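Local coordinates for odorant-binding protein (Phormia regina, PDB 5DIC) that binds fatty acids such as palmitate and, as an odorant-binding protein secreted at the blowfly's oral disk, probably carries them in solution, at residues 24-27 against 28-31; 3-6 against 7-10. One frame throughout, in Å; residues are numbered along the deposited sequence.

Contact 1: residues 24-27 against 28-31; sequences KVSE and EEAT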
ATOM      1  N   LYS A  24     -12.991  -5.061  -8.495  1.00 11.69           N
ATOM      2  CA  LYS A  24     -13.485  -6.209  -9.260  1.00 12.24           C
ATOM      3  C   LYS A  24     -12.467  -7.338  -9.292  1.00 11.82           C
ATOM      4  O   LYS A  24     -12.237  -7.972 -10.311  1.00 12.96           O
ATOM      5  CB  LYS A  24     -13.956  -5.795 -10.644  1.00 13.06           C
ATOM      6  CG  LYS A  24     -15.089  -4.803 -10.564  1.00 13.81           C
ATOM      7  CD  LYS A  24     -15.518  -4.316 -11.928  1.00 16.29           C
ATOM      8  CE  LYS A  24     -16.772  -3.480 -11.789  1.00 20.16           C
ATOM      9  NZ  LYS A  24     -16.540  -2.217 -11.051  1.00 33.44           N
ATOM     10  N   VAL A  25     -11.877  -7.603  -8.137  1.00 12.03           N
ATOM     11  CA  VAL A  25     -10.833  -8.607  -8.002  1.00 12.52           C
ATOM     12  C   VAL A  25     -11.477  -9.998  -8.057  1.00 13.49           C
ATOM     13  O   VAL A  25     -12.510 -10.209  -7.426  1.00 15.09           O
ATOM     14  CB  VAL A  25     -10.087  -8.359  -6.676  1.00 13.52           C
ATOM     15  CG1 VAL A  25      -9.016  -9.384  -6.408  1.00 14.82           C
ATOM     16  CG2 VAL A  25      -9.531  -6.927  -6.589  1.00 13.31           C
ATOM     17  N   SER A  26     -10.881 -10.930  -8.808  1.00 13.33           N
ATOM     18  CA  SER A  26     -11.443 -12.268  -8.889  1.00 14.01           C
ATOM     19  C   SER A  26     -11.255 -13.019  -7.580  1.00 13.76           C
ATOM     20  O   SER A  26     -10.430 -12.658  -6.749  1.00 13.41           O
ATOM     21  CB  SER A  26     -10.774 -13.067 -10.003  1.00 15.32           C
ATOM     22  OG  SER A  26      -9.480 -13.511  -9.627  1.00 15.04           O
ATOM     23  N   GLU A  27     -11.976 -14.126  -7.417  1.00 14.94           N
ATOM     24  CA  GLU A  27     -11.808 -14.953  -6.217  1.00 15.83           C
ATOM     25  C   GLU A  27     -10.367 -15.447  -6.080  1.00 13.62           C
ATOM     26  O   GLU A  27      -9.795 -15.441  -4.998  1.00 14.31           O
ATOM     27  CB  GLU A  27     -12.764 -16.147  -6.229  1.00 20.06           C
ATOM     28  CG  GLU A  27     -12.882 -16.859  -4.887  1.00 26.92           C
ATOM     29  CD  GLU A  27     -13.779 -18.091  -4.952  1.00 34.98           C
ATOM     30  OE1 GLU A  27     -13.374 -19.077  -5.604  1.00 45.49           O
ATOM     31  OE2 GLU A  27     -14.875 -18.052  -4.356  1.00 43.71           O
ATOM     32  N   GLU A  28      -9.779 -15.894  -7.169  1.00 14.21           N
ATOM     33  CA  GLU A  28      -8.408 -16.366  -7.131  1.00 14.07           C
ATOM     34  C   GLU A  28      -7.425 -15.261  -6.766  1.00 12.50           C
ATOM     35  O   GLU A  28      -6.518 -15.450  -5.954  1.00 13.64           O
ATOM     36  CB  GLU A  28      -8.055 -17.033  -8.441  1.00 16.31           C
ATOM     37  CG  GLU A  28      -6.740 -17.735  -8.395  1.00 17.37           C
ATOM     38  CD  GLU A  28      -5.619 -16.950  -8.940  1.00 23.00           C
ATOM     39  OE1 GLU A  28      -5.840 -15.774  -9.266  1.00 27.19           O
ATOM     40  OE2 GLU A  28      -4.521 -17.513  -9.065  1.00 33.42           O
ATOM     41  N   GLU A  29      -7.621 -14.091  -7.364  1.00 12.89           N
ATOM     42  CA  GLU A  29      -6.750 -12.962  -7.075  1.00 12.40           C
ATOM     43  C   GLU A  29      -6.888 -12.545  -5.606  1.00 11.54           C
ATOM     44  O   GLU A  29      -5.899 -12.227  -4.940  1.00 12.05           O
ATOM     45  CB  GLU A  29      -7.072 -11.767  -8.004  1.00 12.04           C
ATOM     46  CG  GLU A  29      -6.603 -11.972  -9.433  1.00 13.37           C
ATOM     47  CD  GLU A  29      -7.204 -10.980 -10.438  1.00 12.80           C
ATOM     48  OE1 GLU A  29      -8.338 -10.513 -10.227  1.00 13.37           O
ATOM     49  OE2 GLU A  29      -6.531 -10.748 -11.464  1.00 13.60           O
ATOM     50  N   ALA A  30      -8.120 -12.533  -5.109  1.00 11.54           N
ATOM     51  CA  ALA A  30      -8.374 -12.144  -3.713  1.00 13.19           C
ATOM     52  C   ALA A  30      -7.680 -13.097  -2.752  1.00 12.31           C
ATOM     53  O   ALA A  30      -7.135 -12.666  -1.756  1.00 12.88           O
ATOM     54  CB  ALA A  30      -9.870 -12.089  -3.409  1.00 14.15           C
ATOM     55  N   THR A  31      -7.704 -14.391  -3.046  1.00 11.93           N
ATOM     56  CA  THR A  31      -7.037 -15.356  -2.176  1.00 13.40           C
ATOM     57  C   THR A  31      -5.506 -15.223  -2.246  1.00 12.36           C
ATOM     58  O   THR A  31      -4.832 -15.333  -1.219  1.00 12.77           O
ATOM     59  CB  THR A  31      -7.564 -16.778  -2.392  1.00 16.89           C
ATOM     60  OG1 THR A  31      -7.127 -17.562  -1.288  1.00 21.92           O
ATOM     61  CG2 THR A  31      -7.073 -17.423  -3.578  1.00 22.37           C
TER

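Contact 2: residues 3-6 against 7-10; sequences ELTE and EQKA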
ATOM      1  N   GLU A   3       3.903  -4.511  13.790  1.00 32.98           N
ATOM      2  CA  GLU A   3       3.061  -5.421  14.519  1.00 35.93           C
ATOM      3  C   GLU A   3       1.727  -4.689  14.628  1.00 34.60           C
ATOM      4  O   GLU A   3       1.600  -3.721  15.388  1.00 45.24           O
ATOM      5  CB  GLU A   3       3.677  -5.735  15.882  1.00 38.48           C
ATOM      6  CG  GLU A   3       5.134  -6.201  15.815  1.00 44.91           C
ATOM      7  CD  GLU A   3       6.167  -5.082  15.981  1.00 45.02           C
ATOM      8  OE1 GLU A   3       5.888  -3.906  15.648  1.00 48.46           O
ATOM      9  OE2 GLU A   3       7.290  -5.386  16.441  1.00 52.45           O
ATOM     10  N   LEU A   4       0.738  -5.120  13.840  1.00 23.90           N
ATOM     11  CA  LEU A   4      -0.549  -4.441  13.796  1.00 22.71           C
ATOM     12  C   LEU A   4      -1.300  -4.708  15.078  1.00 21.84           C
ATOM     13  O   LEU A   4      -1.270  -5.816  15.637  1.00 22.94           O
ATOM     14  CB  LEU A   4      -1.421  -4.921  12.636  1.00 21.27           C
ATOM     15  CG  LEU A   4      -0.860  -4.753  11.232  1.00 25.02           C
ATOM     16  CD1 LEU A   4      -1.952  -5.049  10.218  1.00 28.26           C
ATOM     17  CD2 LEU A   4      -0.292  -3.360  11.007  1.00 26.94           C
ATOM     18  N   THR A   5      -1.988  -3.687  15.540  1.00 20.61           N
ATOM     19  CA  THR A   5      -2.864  -3.821  16.690  1.00 20.95           C
ATOM     20  C   THR A   5      -4.142  -4.567  16.232  1.00 19.52           C
ATOM     21  O   THR A   5      -4.409  -4.693  15.042  1.00 18.65           O
ATOM     22  CB  THR A   5      -3.279  -2.455  17.241  1.00 22.50           C
ATOM     23  OG1 THR A   5      -4.050  -1.770  16.256  1.00 22.02           O
ATOM     24  CG2 THR A   5      -2.083  -1.613  17.624  1.00 25.91           C
ATOM     25  N   GLU A   6      -4.943  -5.034  17.175  1.00 20.24           N
ATOM     26  CA  GLU A   6      -6.195  -5.682  16.833  1.00 18.94           C
ATOM     27  C   GLU A   6      -7.109  -4.699  16.102  1.00 17.32           C
ATOM     28  O   GLU A   6      -7.812  -5.075  15.153  1.00 17.72           O
ATOM     29  CB  GLU A   6      -6.872  -6.254  18.090  1.00 19.60           C
ATOM     30  CG  GLU A   6      -6.081  -7.375  18.765  1.00 22.75           C
ATOM     31  CD  GLU A   6      -5.728  -8.509  17.812  1.00 22.18           C
ATOM     32  OE1 GLU A   6      -6.651  -9.133  17.248  1.00 26.66           O
ATOM     33  OE2 GLU A   6      -4.521  -8.782  17.601  1.00 26.15           O
ATOM     34  N   GLU A   7      -7.070  -3.424  16.484  1.00 18.75           N
ATOM     35  CA  GLU A   7      -7.891  -2.416  15.796  1.00 17.35           C
ATOM     36  C   GLU A   7      -7.425  -2.301  14.322  1.00 16.62           C
ATOM     37  O   GLU A   7      -8.237  -2.225  13.393  1.00 16.30           O
ATOM     38  CB  GLU A   7      -7.802  -1.035  16.473  1.00 20.14           C
ATOM     39  CG  GLU A   7      -8.633   0.043  15.767  1.00 22.75           C
ATOM     40  CD  GLU A   7      -8.490   1.449  16.342  1.00 28.96           C
ATOM     41  OE1 GLU A   7      -7.889   1.620  17.426  1.00 43.43           O
ATOM     42  OE2 GLU A   7      -9.009   2.397  15.699  1.00 34.35           O
ATOM     43  N   GLN A   8      -6.111  -2.227  14.104  1.00 16.31           N
ATOM     44  CA  GLN A   8      -5.589  -2.136  12.732  1.00 15.98           C
ATOM     45  C   GLN A   8      -5.913  -3.384  11.922  1.00 15.51           C
ATOM     46  O   GLN A   8      -6.259  -3.292  10.741  1.00 15.78           O
ATOM     47  CB  GLN A   8      -4.087  -1.906  12.748  1.00 17.77           C
ATOM     48  CG  GLN A   8      -3.678  -0.520  13.237  1.00 20.17           C
ATOM     49  CD  GLN A   8      -2.185  -0.388  13.325  1.00 22.76           C
ATOM     50  OE1 GLN A   8      -1.513  -1.203  13.973  1.00 24.05           O
ATOM     51  NE2 GLN A   8      -1.642   0.637  12.675  1.00 27.29           N
ATOM     52  N   LYS A   9      -5.816  -4.558  12.534  1.00 15.04           N
ATOM     53  CA  LYS A   9      -6.141  -5.788  11.794  1.00 15.32           C
ATOM     54  C   LYS A   9      -7.586  -5.757  11.304  1.00 14.21           C
ATOM     55  O   LYS A   9      -7.870  -6.193  10.180  1.00 14.37           O
ATOM     56  CB  LYS A   9      -5.934  -7.037  12.645  1.00 17.71           C
ATOM     57  CG  LYS A   9      -4.486  -7.332  12.989  1.00 20.16           C
ATOM     58  CD  LYS A   9      -4.416  -8.497  13.977  1.00 25.84           C
ATOM     59  CE  LYS A   9      -3.023  -8.767  14.495  1.00 28.26           C
ATOM     60  NZ  LYS A   9      -3.050  -9.866  15.498  1.00 35.21           N
ATOM     61  N   ALA A  10      -8.494  -5.289  12.165  1.00 13.72           N
ATOM     62  CA  ALA A  10      -9.900  -5.199  11.766  1.00 14.21           C
ATOM     63  C   ALA A  10     -10.089  -4.211  10.614  1.00 13.99           C
ATOM     64  O   ALA A  10     -10.847  -4.486   9.671  1.00 13.76           O
ATOM     65  CB  ALA A  10     -10.779  -4.826  12.939  1.00 15.79           C
TER

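Contact 1: residues 24-27 against 28-31
S26 and E29 grip each other through two reciprocal bonds where the chain enters helix 27-34. S26 OG accepts the backbone N-H of E29 at 3.0 Å, and E29 OE1 takes the backbone N-H of S26 at 2.9 Å; the latter is nearly straight (172°) and uses the anti lone pair of OE1. A weak bond from S26 OG reaches the same OE1 at 3.3 Å. E29 OE2 bonds to T42, so both carboxylate oxygens are held, which should restrict the rotation of the group. The close packing lies on the V25 side: CG1 of V25 sits 3.5 Å from E29 CB and 4.1 Å from A30 CB, while V25 and E29 also touch helix 43-55, at F48 and at A44 and M45. On the loose side E27 and E28 are exposed, their CB bonds pointing away from the facing segment, and E28 has a weak, long ion pair with K32. The first helical turn closes by backbone bonds, A30 N to S26 O at 2.8 Å and T31 N to E27 O. As K24, with positive phi (57°), ends the preceding helix in a Schellman motif, the arrangement is a tight interhelical turn into a capping box.

Contact 2: residues 3-6 against 7-10
Two first torsions set up the meeting of T5 and Q8: chi1 of T5 (64°) places OG1 between its own backbone N and carbonyl carbon, facing the helix start, and chi1 of Q8 (-70°) swings CG beside the Q8 backbone N, from where an extended chain runs back to T5. T5 OG1 then accepts the backbone N-H of Q8 at 3.0 Å. In return the amide oxygen, Q8 OE1, receives the T5 backbone N-H, also at 3.0 Å; the donor lies in the carbonyl plane, on a lone pair, and the N-H points almost straight at it (170°). The two side chains cross at a slant, with T5 OG1 3.3 Å from Q8 CG. The L4 and Q8 side chains cross at about a right angle; the backbone CA of L4 comes within 3.4 Å of Q8 OE1, and the L4 side chain also touches a bound palmitic acid. On another flank K9 stretches out fully and passes L4, CG lying 3.9 Å from L4 CB. E6, bent at chi2, brings OE2 within 2.8 Å of K9 NZ, a salt bridge met on the syn side of the carboxylate, slightly out of its plane. Replacing Q8 with an alanine would probably leave the T5 backbone N-H without its acceptor and the loop before the helix freer to move, since the amide is the return half of the capping box. K9 N to T5 O and A10 N to E6 O, the latter at 3.1 Å, complete the first turn of helix 6-22. The chemistry implies a capping box without formal charge, the charged groups pairing beside it: E6 with K9, and E7 with K11.

How the contacts relate
Contact 2 comes first along the chain, at the N-terminal end of helix 6-22, and contact 1 follows at the start of helix 27-34. Their centres are 23 Å apart and their nearest atoms about 14 Å, without touching, so helix 6-22 and the turn after it separate two successive helix starts. Both lie on the surface of this largely helical PBP/GOBP-family chain, but their relation to the ligand differs. In contact 2 the L4 side chain comes to about 3 Å from a bound palmitic acid, whereas the T31 side chain of contact 1 stays about 13 Å from one. Contact 2 borders the fatty-acid site, while contact 1 lies at the turn between the helices, away from it.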